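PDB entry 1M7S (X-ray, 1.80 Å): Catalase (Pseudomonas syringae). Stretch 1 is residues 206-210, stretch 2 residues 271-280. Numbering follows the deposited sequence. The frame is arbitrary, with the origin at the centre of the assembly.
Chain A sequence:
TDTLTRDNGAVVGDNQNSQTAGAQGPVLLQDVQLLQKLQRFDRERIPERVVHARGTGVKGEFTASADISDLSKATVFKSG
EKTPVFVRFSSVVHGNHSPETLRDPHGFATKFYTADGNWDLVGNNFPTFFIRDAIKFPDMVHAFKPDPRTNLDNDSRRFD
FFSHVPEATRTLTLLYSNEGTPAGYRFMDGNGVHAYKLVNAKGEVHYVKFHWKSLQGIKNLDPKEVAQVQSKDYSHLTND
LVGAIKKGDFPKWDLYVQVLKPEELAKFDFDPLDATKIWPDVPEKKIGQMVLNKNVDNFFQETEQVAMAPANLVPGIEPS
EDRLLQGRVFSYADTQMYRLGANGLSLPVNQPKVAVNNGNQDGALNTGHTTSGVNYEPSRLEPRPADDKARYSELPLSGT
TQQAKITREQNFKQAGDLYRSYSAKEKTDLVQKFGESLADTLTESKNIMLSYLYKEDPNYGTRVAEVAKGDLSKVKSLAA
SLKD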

# COMPACT_ATOMS: atom_id res chain seq x y z
N HIS A 206 -31.62 -20.14 -18.16
CA HIS A 206 -31.55 -19.85 -19.56
C HIS A 206 -30.17 -19.15 -19.80
O HIS A 206 -29.73 -18.50 -18.88
CB HIS A 206 -32.60 -18.92 -20.13
CG HIS A 206 -33.98 -19.52 -20.23
ND1 HIS A 206 -34.73 -19.69 -19.07
CD2 HIS A 206 -34.71 -19.95 -21.27
CE1 HIS A 206 -35.91 -20.23 -19.40
NE2 HIS A 206 -35.92 -20.38 -20.72
N TYR A 207 -29.58 -19.42 -20.96
CA TYR A 207 -28.32 -18.74 -21.28
C TYR A 207 -28.65 -17.54 -22.15
O TYR A 207 -29.35 -17.64 -23.17
CB TYR A 207 -27.37 -19.72 -22.00
CG TYR A 207 -26.81 -20.75 -21.04
CD1 TYR A 207 -27.38 -22.04 -20.94
CD2 TYR A 207 -25.76 -20.45 -20.19
CE1 TYR A 207 -26.87 -22.95 -20.06
CE2 TYR A 207 -25.24 -21.37 -19.30
CZ TYR A 207 -25.82 -22.63 -19.22
OH TYR A 207 -25.34 -23.58 -18.34
N VAL A 208 -28.13 -16.37 -21.78
CA VAL A 208 -28.51 -15.16 -22.53
C VAL A 208 -27.31 -14.32 -22.91
O VAL A 208 -26.41 -14.11 -22.08
CB VAL A 208 -29.39 -14.32 -21.56
CG1 VAL A 208 -29.77 -13.02 -22.19
CG2 VAL A 208 -30.66 -15.07 -21.12
N LYS A 209 -27.33 -13.77 -24.12
CA LYS A 209 -26.35 -12.78 -24.53
C LYS A 209 -27.02 -11.40 -24.50
O LYS A 209 -28.20 -11.24 -24.80
CB LYS A 209 -25.84 -13.10 -25.91
CG LYS A 209 -24.76 -14.19 -25.81
CD LYS A 209 -24.12 -14.25 -27.21
CE LYS A 209 -23.01 -15.29 -27.14
NZ LYS A 209 -21.73 -14.78 -27.62
N PHE A 210 -26.30 -10.37 -24.08
CA PHE A 210 -26.80 -8.99 -24.00
C PHE A 210 -26.16 -8.10 -25.05
O PHE A 210 -24.94 -8.17 -25.30
CB PHE A 210 -26.42 -8.37 -22.64
CG PHE A 210 -27.09 -9.00 -21.46
CD1 PHE A 210 -28.41 -8.66 -21.13
CD2 PHE A 210 -26.45 -9.92 -20.67
CE1 PHE A 210 -29.04 -9.24 -20.06
CE2 PHE A 210 -27.06 -10.49 -19.58
CZ PHE A 210 -28.37 -10.16 -19.25
N ASP A 271 -19.31 -24.01 -30.07
CA ASP A 271 -19.74 -24.07 -28.66
C ASP A 271 -20.35 -22.71 -28.37
O ASP A 271 -19.69 -21.66 -28.48
CB ASP A 271 -18.49 -24.27 -27.79
CG ASP A 271 -18.87 -24.53 -26.35
OD1 ASP A 271 -18.24 -25.43 -25.74
OD2 ASP A 271 -19.81 -23.98 -25.74
N PRO A 272 -21.61 -22.63 -27.97
CA PRO A 272 -22.27 -21.39 -27.64
C PRO A 272 -21.63 -20.67 -26.46
O PRO A 272 -21.89 -19.47 -26.37
CB PRO A 272 -23.77 -21.68 -27.35
CG PRO A 272 -23.88 -23.01 -28.07
CD PRO A 272 -22.54 -23.76 -27.89
N LEU A 273 -20.87 -21.36 -25.60
CA LEU A 273 -20.20 -20.64 -24.51
C LEU A 273 -18.74 -20.34 -24.83
O LEU A 273 -17.94 -20.00 -23.94
CB LEU A 273 -20.32 -21.47 -23.24
CG LEU A 273 -21.77 -21.84 -22.82
CD1 LEU A 273 -21.69 -22.63 -21.54
CD2 LEU A 273 -22.65 -20.60 -22.72
N ASP A 274 -18.40 -20.32 -26.11
CA ASP A 274 -17.07 -19.92 -26.58
C ASP A 274 -17.07 -18.40 -26.83
O ASP A 274 -17.87 -17.87 -27.62
CB ASP A 274 -16.78 -20.65 -27.88
CG ASP A 274 -15.52 -20.31 -28.61
OD1 ASP A 274 -15.31 -20.92 -29.70
OD2 ASP A 274 -14.80 -19.43 -28.08
N ALA A 275 -16.28 -17.63 -26.05
CA ALA A 275 -16.26 -16.18 -26.17
C ALA A 275 -15.80 -15.62 -27.50
O ALA A 275 -15.90 -14.41 -27.79
CB ALA A 275 -15.40 -15.64 -25.02
N THR A 276 -15.22 -16.46 -28.40
CA THR A 276 -14.89 -16.05 -29.73
C THR A 276 -16.04 -16.21 -30.72
O THR A 276 -15.88 -15.90 -31.90
CB THR A 276 -13.67 -16.85 -30.27
OG1 THR A 276 -13.97 -18.25 -30.49
CG2 THR A 276 -12.53 -16.61 -29.31
N LYS A 277 -17.28 -16.44 -30.22
CA LYS A 277 -18.39 -16.64 -31.13
C LYS A 277 -19.61 -15.78 -30.84
O LYS A 277 -19.96 -15.52 -29.68
CB LYS A 277 -18.89 -18.13 -30.94
CG LYS A 277 -17.89 -19.21 -31.33
CD LYS A 277 -17.67 -19.26 -32.85
CE LYS A 277 -16.75 -20.42 -33.22
NZ LYS A 277 -15.36 -20.01 -32.78
N ILE A 278 -20.25 -15.38 -31.93
CA ILE A 278 -21.57 -14.73 -31.81
C ILE A 278 -22.61 -15.87 -32.00
O ILE A 278 -22.22 -16.97 -32.35
CB ILE A 278 -21.82 -13.66 -32.86
CG1 ILE A 278 -21.79 -14.20 -34.30
CG2 ILE A 278 -20.77 -12.54 -32.74
CD1 ILE A 278 -22.51 -13.26 -35.27
N TRP A 279 -23.88 -15.61 -31.79
CA TRP A 279 -24.91 -16.62 -32.07
C TRP A 279 -25.71 -16.08 -33.27
O TRP A 279 -26.57 -15.22 -33.09
CB TRP A 279 -25.83 -16.76 -30.87
CG TRP A 279 -25.25 -17.28 -29.60
CD1 TRP A 279 -24.04 -17.89 -29.39
CD2 TRP A 279 -25.94 -17.35 -28.34
NE1 TRP A 279 -23.91 -18.29 -28.08
CE2 TRP A 279 -25.09 -17.96 -27.42
CE3 TRP A 279 -27.21 -16.90 -27.92
CZ2 TRP A 279 -25.42 -18.14 -26.09
CZ3 TRP A 279 -27.55 -17.12 -26.59
CH2 TRP A 279 -26.67 -17.71 -25.68
N PRO A 280 -25.33 -16.49 -34.46
CA PRO A 280 -25.81 -15.90 -35.69
C PRO A 280 -27.30 -15.95 -35.92
O PRO A 280 -27.82 -14.95 -36.44
CB PRO A 280 -25.11 -16.61 -36.88
CG PRO A 280 -24.08 -17.47 -36.19
CD PRO A 280 -24.29 -17.49 -34.69
O HOH W 1 -20.28 -17.17 -26.70

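A segment, 206-210, of a longer β-strand meets an irregular loop, 271-280, through a small contact made mostly by side chains, in which one buried lysine, K209, lies over the indole of W279 and ties its ammonium to the loop backbone, while Y207 adds an apolar flank. The two stretches bury 310 Å² in all, and K209, W279 and Y207 account for most of it. Strand alternation sets the pattern: the CA-to-CB bonds of Y207 and K209 point toward the loop, whereas that of V208 points away.

K209 leaves the strand with chi1 m and runs extended through chi2 and chi3, both t, so that its methylene chain reaches across the indole. Its CE lies 3.4 Å from the centroid of the five-membered ring of W279, 16° off the normal, a CH-π contact; its NZ is 4.4 Å from the same centroid and still over the face, a cation-π interaction. The closest atoms of the pair are K209 CE and W279 NE1, 3.3 Å apart. From this position over the ring, K209 NZ donates a hydrogen bond of 2.8 Å to K277 O, the one direct hydrogen bond between the stretches. It also donates to water 1, with K209 NZ 2.9 Å from the water oxygen; this water lies 2.8 Å from P272 O and 2.7 Å from D274 O. A lysine suits this buried place because its aliphatic part packs on the aromatic face while carbonyl and water oxygens receive its charged end.

W279 suits its place by offering K209 a broad face and P272 an NH: W279 NE1 donates to P272 O at 2.9 Å, which satisfies the indole nitrogen and links the ring to the turn. The far end of the indole reaches the strand near its plane, with W279 CH2 3.7 Å from Y207 O and 4.3 Å from Y207 CB. The Y207 ring packs obliquely against L273, CD2 to CD2 at 4.0 Å, each bringing apolar surface to the other, while the Y207 hydroxyl is bonded elsewhere in the structure; although the CA-to-CB bond of L273 points sideways, the end of its side chain comes nearer the strand.

Two consecutive type I turns, D271 to D274 and D274 to K277, shape the loop. They are closed by D274 N to D271 O and K277 N to D274 O, each 3.0 Å. The CA-to-CB bond of D274 points away from the strand, and its carboxylate braces the second turn: D274 OD2 accepts from T276 N at 3.0 Å and T276 OG1 at 2.8 Å, and D274 OD1 forms a 3.2 Å salt bridge with K277 NZ. The CA-to-CB bond of K277 points sideways and the end of its side chain leads away, while its carbonyl O accepts from K209 NZ.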